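PDB 6VVG: arginine kinase from Cydia pomonella granulosis virus, which has a protein kinase fold despite that name and probably transfers phosphate from ATP to serine and threonine residues of proteins, here with adenosine monophosphate bound. Local coordinates for residues F100-M105 and L111-A116; E183-E188 and D230-Y235. All coordinates share one frame; numbering follows the deposited sequence.

Contact 1 of 2, residues F100-M105 and L111-A116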
loop_
_atom_site.group_PDB
_atom_site.type_symbol
_atom_site.label_atom_id
_atom_site.label_comp_id
_atom_site.label_asym_id
_atom_site.label_seq_id
_atom_site.Cartn_x
_atom_site.Cartn_y
_atom_site.Cartn_z
ATOM N N PHE A 100 4.747 27.346 0.823
ATOM C CA PHE A 100 5.562 28.086 -0.134
ATOM C C PHE A 100 5.062 29.513 -0.301
ATOM O O PHE A 100 5.860 30.428 -0.536
ATOM C CB PHE A 100 5.574 27.392 -1.491
ATOM C CG PHE A 100 6.386 28.116 -2.531
ATOM C CD1 PHE A 100 7.772 28.062 -2.508
ATOM C CD2 PHE A 100 5.768 28.855 -3.530
ATOM C CE1 PHE A 100 8.526 28.721 -3.461
ATOM C CE2 PHE A 100 6.520 29.516 -4.488
ATOM C CZ PHE A 100 7.899 29.450 -4.450
ATOM N N ASP A 101 3.746 29.721 -0.197
ATOM C CA ASP A 101 3.203 31.070 -0.311
ATOM C C ASP A 101 3.798 31.997 0.740
ATOM O O ASP A 101 3.882 33.212 0.523
ATOM C CB ASP A 101 1.678 31.042 -0.178
ATOM C CG ASP A 101 0.994 30.401 -1.372
ATOM O OD1 ASP A 101 1.550 30.466 -2.489
ATOM O OD2 ASP A 101 -0.104 29.831 -1.191
ATOM N N PHE A 102 4.215 31.450 1.879
ATOM C CA PHE A 102 4.711 32.257 2.985
ATOM C C PHE A 102 6.201 32.534 2.909
ATOM O O PHE A 102 6.720 33.292 3.735
ATOM C CB PHE A 102 4.387 31.573 4.316
ATOM C CG PHE A 102 2.929 31.599 4.666
ATOM C CD1 PHE A 102 2.059 30.667 4.130
ATOM C CD2 PHE A 102 2.428 32.562 5.523
ATOM C CE1 PHE A 102 0.713 30.693 4.444
ATOM C CE2 PHE A 102 1.085 32.593 5.843
ATOM C CZ PHE A 102 0.226 31.657 5.302
ATOM N N VAL A 103 6.913 31.961 1.932
ATOM C CA VAL A 103 8.327 32.202 1.771
ATOM C C VAL A 103 8.700 32.693 0.381
ATOM O O VAL A 103 9.841 33.117 0.169
ATOM C CB VAL A 103 9.164 30.945 2.116
ATOM C CG1 VAL A 103 8.754 30.384 3.470
ATOM C CG2 VAL A 103 9.016 29.891 1.025
ATOM N N LYS A 104 7.764 32.672 -0.569
ATOM C CA LYS A 104 8.080 33.044 -1.938
ATOM C C LYS A 104 8.458 34.520 -2.045
ATOM O O LYS A 104 8.158 35.343 -1.173
ATOM C CB LYS A 104 6.891 32.759 -2.850
ATOM C CG LYS A 104 5.624 33.528 -2.488
ATOM C CD LYS A 104 4.484 33.171 -3.434
ATOM C CE LYS A 104 3.173 33.798 -2.994
ATOM N NZ LYS A 104 1.999 33.045 -3.534
ATOM N N MET A 105 9.108 34.849 -3.162
ATOM C CA MET A 105 9.597 36.209 -3.370
ATOM C C MET A 105 8.452 37.179 -3.639
ATOM O O MET A 105 8.453 38.301 -3.124
ATOM C CB MET A 105 10.583 36.240 -4.533
ATOM C CG MET A 105 11.763 35.309 -4.406
ATOM S SD MET A 105 13.271 35.944 -5.170
ATOM C CE MET A 105 12.784 36.022 -6.891
ATOM N N LEU A 111 2.364 38.028 3.674
ATOM C CA LEU A 111 2.368 36.761 4.391
ATOM C C LEU A 111 3.693 36.580 5.122
ATOM O O LEU A 111 4.765 36.759 4.539
ATOM C CB LEU A 111 2.143 35.604 3.420
ATOM C CG LEU A 111 0.896 35.689 2.541
ATOM C CD1 LEU A 111 0.680 34.420 1.740
ATOM C CD2 LEU A 111 -0.331 35.992 3.409
ATOM N N ARG A 112 3.620 36.227 6.402
ATOM C CA ARG A 112 4.823 35.902 7.152
ATOM C C ARG A 112 4.519 34.841 8.198
ATOM O O ARG A 112 3.413 34.784 8.742
ATOM C CB ARG A 112 5.425 37.130 7.848
ATOM C CG ARG A 112 5.353 38.430 7.068
ATOM C CD ARG A 112 6.248 39.495 7.712
ATOM N NE ARG A 112 6.211 39.444 9.174
ATOM C CZ ARG A 112 7.152 38.888 9.929
ATOM N NH1 ARG A 112 7.030 38.889 11.250
ATOM N NH2 ARG A 112 8.218 38.335 9.366
ATOM N N LEU A 113 5.529 34.024 8.495
ATOM C CA LEU A 113 5.471 33.018 9.551
ATOM C C LEU A 113 6.565 33.337 10.564
ATOM O O LEU A 113 7.756 33.218 10.253
ATOM C CB LEU A 113 5.662 31.611 8.985
ATOM C CG LEU A 113 4.590 31.028 8.067
ATOM C CD1 LEU A 113 5.092 29.732 7.428
ATOM C CD2 LEU A 113 3.307 30.783 8.834
ATOM N N ASN A 114 6.173 33.744 11.770
ATOM C CA ASN A 114 7.156 33.978 12.819
ATOM C C ASN A 114 7.549 32.648 13.464
ATOM O O ASN A 114 7.027 31.582 13.126
ATOM C CB ASN A 114 6.625 34.974 13.851
ATOM C CG ASN A 114 5.405 34.468 14.597
ATOM O OD1 ASN A 114 5.073 33.286 14.554
ATOM N ND2 ASN A 114 4.730 35.375 15.292
ATOM N N GLU A 115 8.490 32.711 14.410
ATOM C CA GLU A 115 9.015 31.486 15.007
ATOM C C GLU A 115 7.904 30.655 15.638
ATOM O O GLU A 115 7.864 29.432 15.463
ATOM C CB GLU A 115 10.088 31.812 16.045
ATOM C CG GLU A 115 10.571 30.595 16.832
ATOM C CD GLU A 115 12.001 30.735 17.338
ATOM O OE1 GLU A 115 12.651 31.761 17.042
ATOM O OE2 GLU A 115 12.476 29.809 18.031
ATOM N N ALA A 116 6.996 31.296 16.378
ATOM C CA ALA A 116 5.915 30.557 17.025
ATOM C C ALA A 116 5.061 29.821 16.000
ATOM O O ALA A 116 4.673 28.666 16.217
ATOM C CB ALA A 116 5.056 31.509 17.856
HETATM O O HOH W 1 7.295 34.011 6.308
#

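Contact 2 of 2, residues E183-E188 and D230-Y235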
loop_
_atom_site.group_PDB
_atom_site.type_symbol
_atom_site.label_atom_id
_atom_site.label_comp_id
_atom_site.label_asym_id
_atom_site.label_seq_id
_atom_site.Cartn_x
_atom_site.Cartn_y
_atom_site.Cartn_z
ATOM N N GLU A 183 20.515 9.495 2.336
ATOM C CA GLU A 183 20.209 8.079 2.170
ATOM C C GLU A 183 19.431 7.825 0.885
ATOM O O GLU A 183 19.669 6.824 0.198
ATOM C CB GLU A 183 19.425 7.581 3.383
ATOM C CG GLU A 183 20.228 7.537 4.685
ATOM C CD GLU A 183 20.590 8.916 5.209
ATOM O OE1 GLU A 183 19.764 9.844 5.077
ATOM O OE2 GLU A 183 21.706 9.074 5.750
ATOM N N LYS A 184 18.489 8.709 0.544
ATOM C CA LYS A 184 17.759 8.530 -0.707
ATOM C C LYS A 184 18.676 8.730 -1.905
ATOM O O LYS A 184 18.553 8.024 -2.915
ATOM C CB LYS A 184 16.568 9.487 -0.786
ATOM C CG LYS A 184 15.686 9.244 -2.013
ATOM C CD LYS A 184 14.358 9.989 -1.937
ATOM C CE LYS A 184 13.560 9.810 -3.227
ATOM N NZ LYS A 184 12.130 10.196 -3.075
ATOM N N ILE A 185 19.600 9.692 -1.816
ATOM C CA ILE A 185 20.587 9.869 -2.877
ATOM C C ILE A 185 21.359 8.576 -3.094
ATOM O O ILE A 185 21.668 8.203 -4.232
ATOM C CB ILE A 185 21.533 11.040 -2.544
ATOM C CG1 ILE A 185 20.772 12.368 -2.579
ATOM C CG2 ILE A 185 22.704 11.067 -3.516
ATOM C CD1 ILE A 185 21.473 13.502 -1.855
ATOM N N ARG A 186 21.669 7.864 -2.009
ATOM C CA ARG A 186 22.453 6.638 -2.063
ATOM C C ARG A 186 21.588 5.397 -2.276
ATOM O O ARG A 186 22.058 4.276 -2.048
ATOM C CB ARG A 186 23.284 6.495 -0.784
ATOM C CG ARG A 186 24.285 7.629 -0.571
ATOM C CD ARG A 186 25.300 7.321 0.525
ATOM N NE ARG A 186 24.669 7.024 1.808
ATOM C CZ ARG A 186 24.549 7.895 2.805
ATOM N NH1 ARG A 186 25.014 9.130 2.674
ATOM N NH2 ARG A 186 23.960 7.532 3.935
ATOM N N HIS A 187 20.343 5.577 -2.713
ATOM C CA HIS A 187 19.451 4.469 -3.055
ATOM C C HIS A 187 19.281 3.488 -1.894
ATOM O O HIS A 187 19.225 2.273 -2.093
ATOM C CB HIS A 187 19.938 3.727 -4.305
ATOM C CG HIS A 187 19.830 4.523 -5.568
ATOM N ND1 HIS A 187 18.627 4.773 -6.195
ATOM C CD2 HIS A 187 20.780 5.120 -6.327
ATOM C CE1 HIS A 187 18.841 5.495 -7.280
ATOM N NE2 HIS A 187 20.138 5.719 -7.383
ATOM N N GLU A 188 19.196 4.007 -0.674
ATOM C CA GLU A 188 18.761 3.179 0.439
ATOM C C GLU A 188 17.263 2.905 0.323
ATOM O O GLU A 188 16.529 3.610 -0.375
ATOM C CB GLU A 188 19.074 3.855 1.774
ATOM C CG GLU A 188 20.554 3.976 2.084
ATOM C CD GLU A 188 20.824 4.284 3.550
ATOM O OE1 GLU A 188 19.914 4.110 4.388
ATOM O OE2 GLU A 188 21.951 4.710 3.864
ATOM N N ASP A 230 24.810 15.604 -7.128
ATOM C CA ASP A 230 25.250 16.985 -6.969
ATOM C C ASP A 230 24.858 17.560 -5.614
ATOM O O ASP A 230 25.447 18.557 -5.180
ATOM C CB ASP A 230 24.663 17.863 -8.076
ATOM C CG ASP A 230 25.159 17.480 -9.454
ATOM O OD1 ASP A 230 26.374 17.240 -9.605
ATOM O OD2 ASP A 230 24.331 17.426 -10.388
ATOM N N MET A 231 23.870 16.966 -4.942
ATOM C CA MET A 231 23.463 17.477 -3.639
ATOM C C MET A 231 24.485 17.141 -2.562
ATOM O O MET A 231 24.638 17.900 -1.598
ATOM C CB MET A 231 22.098 16.910 -3.246
ATOM C CG MET A 231 20.945 17.304 -4.152
ATOM S SD MET A 231 20.788 19.078 -4.422
ATOM C CE MET A 231 20.621 19.690 -2.745
ATOM N N LEU A 232 25.191 16.020 -2.707
ATOM C CA LEU A 232 26.071 15.566 -1.624
ATOM C C LEU A 232 27.135 16.583 -1.284
ATOM O O LEU A 232 27.298 16.896 -0.080
ATOM C CB LEU A 232 26.700 14.222 -2.003
ATOM C CG LEU A 232 25.824 12.993 -1.777
ATOM C CD1 LEU A 232 26.638 11.713 -2.012
ATOM C CD2 LEU A 232 25.207 12.963 -0.387
ATOM N N PRO A 233 27.902 17.145 -2.224
ATOM C CA PRO A 233 28.878 18.179 -1.842
ATOM C C PRO A 233 28.238 19.310 -1.052
ATOM O O PRO A 233 28.847 19.850 -0.120
ATOM C CB PRO A 233 29.439 18.673 -3.185
ATOM C CG PRO A 233 29.185 17.541 -4.144
ATOM C CD PRO A 233 27.884 16.906 -3.687
ATOM N N LEU A 234 27.003 19.671 -1.404
ATOM C CA LEU A 234 26.333 20.778 -0.734
ATOM C C LEU A 234 26.024 20.437 0.716
ATOM O O LEU A 234 26.192 21.279 1.607
ATOM C CB LEU A 234 25.056 21.135 -1.490
ATOM C CG LEU A 234 25.293 21.498 -2.956
ATOM C CD1 LEU A 234 23.999 21.892 -3.640
ATOM C CD2 LEU A 234 26.324 22.623 -3.064
ATOM N N TYR A 235 25.582 19.205 0.977
ATOM C CA TYR A 235 25.308 18.795 2.348
ATOM C C TYR A 235 26.567 18.804 3.207
ATOM O O TYR A 235 26.465 18.824 4.439
ATOM C CB TYR A 235 24.680 17.399 2.368
ATOM C CG TYR A 235 23.351 17.291 1.647
ATOM C CD1 TYR A 235 22.628 18.422 1.294
ATOM C CD2 TYR A 235 22.821 16.051 1.319
ATOM C CE1 TYR A 235 21.417 18.323 0.636
ATOM C CE2 TYR A 235 21.612 15.941 0.657
ATOM C CZ TYR A 235 20.915 17.078 0.319
ATOM O OH TYR A 235 19.710 16.963 -0.337
#

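Contact 1 of 2, residues F100-M105 and L111-A116
Phe-102 meets the two leucines Leu-111 and Leu-113 with the same ring corner: its CD2 is 3.7 Å from Leu-111 CB and 3.7 Å from Leu-113 CG. Both leucines approach the ring obliquely, their side chains crossing that of Phe-102 at about a right angle. The spacing of two residues in an extended backbone explains the pairing, since Leu-111 and Leu-113 both point toward Phe-102. Arg-112 between them points away; its backbone N lies at the ring edge, near the plane, 4.0 Å from Phe-102 CD2. In Phe-102, CG anti to the carbonyl carbon (chi1 -71°) directs the ring toward the leucines, while its CB, placed by the backbone, is 3.7 Å from Leu-113 CD1. Leu-111 CD1 packs 3.6 Å from Asp-101 O. No direct hydrogen bond joins the segments, but one water bridges them, donating to Phe-102 O and accepting from Leu-113 N. Lys-104 NZ forms a salt bridge with Asp-101 OD1 (2.8 Å), coming from 51° above the carboxylate plane. Segment 100-105 follows the kinase hinge, the Asp-101 side chain about 7 Å from the bound AMP, in the loop between strand 87-92 and helix 115-133, the αE position in kinases. Tyr-149 meets the Phe-102 ring edge-to-face, and Leu-113 packs onto Cys-118 and Ile-121 of that helix, whose N-cap is Asn-114.

Contact 2 of 2, residues E183-E188 and D230-Y235
Ile-185 reaches the helix 228-235 through its terminal methyl, CD1, which lies 3.5 Å from Tyr-235 CE2, 3.7 Å from Met-231 CB and 4.0 Å from Leu-232 CD2. The conformation accounts for this reach: CG1 is anti to the carbonyl carbon, and the chain then runs on extended to CD1 (chi2 162°). Ile-185 and Tyr-235 extend toward one another across the gap, with the methyl oblique to the ring. Ile-185 and Leu-232 run alongside each other, antiparallel, adding a second touch from Ile-185 CG2, 4.1 Å from Leu-232 CG. Met-231 is crossed at about a right angle and contributes its CB; bends at chi2 and chi3 carry its sulfur end away, and this side chain also touches Tyr-211. Even the nearest CA atoms, those of Ile-185 and Leu-232, are 8.0 Å apart, so side chains alone span the gap.

The sequence Ser-181 to Glu-183 occupies the place of the kinase APE motif, and Glu-183 OE1 pairs with Arg-264 NH1, as in the conserved Glu-Arg salt bridge of protein kinases. The helix carrying Ile-185 closes in a Schellman motif, in which Glu-188 N bonds to Glu-183 O and His-187 N to Lys-184 O, with His-187 at positive phi. In a salt-bridge network beside it, Arg-186 NH2 makes two long bridges, weak as hydrogen bonds, to Glu-183 OE2 (3.3 Å) and Glu-188 OE2 (3.5 Å), the two directions about a right angle apart. The hydroxyl of Tyr-235 is hydrogen-bonded to Phe-180 O, holding that end of the ring next to the loop that leads into helix 182-185. Met-231 O sits over one face of the Tyr-235 ring, 3.5 Å from its plane and displaced from the ring centre.

In the fold
After helix 5-13 the chain builds the five-stranded sheet, with helix 59-66 between its strands; beyond strand 87-92 it enters contact 1, which closes a loop of five intervening residues just before helix 115-133. Contact 2 opens later, at helix 182-185, and spans 41 residues, among them helix 192-208, before helix 228-235 returns to it. The two are in series, neither nested nor crossed. Their centres lie 27 Å apart and their nearest atoms about 15 Å, so they do not touch. Contact 1 joins the segment following the sheet to the start of helix 115-133, at the surface; contact 2 is buried and ties two helices of the C-terminal lobe together.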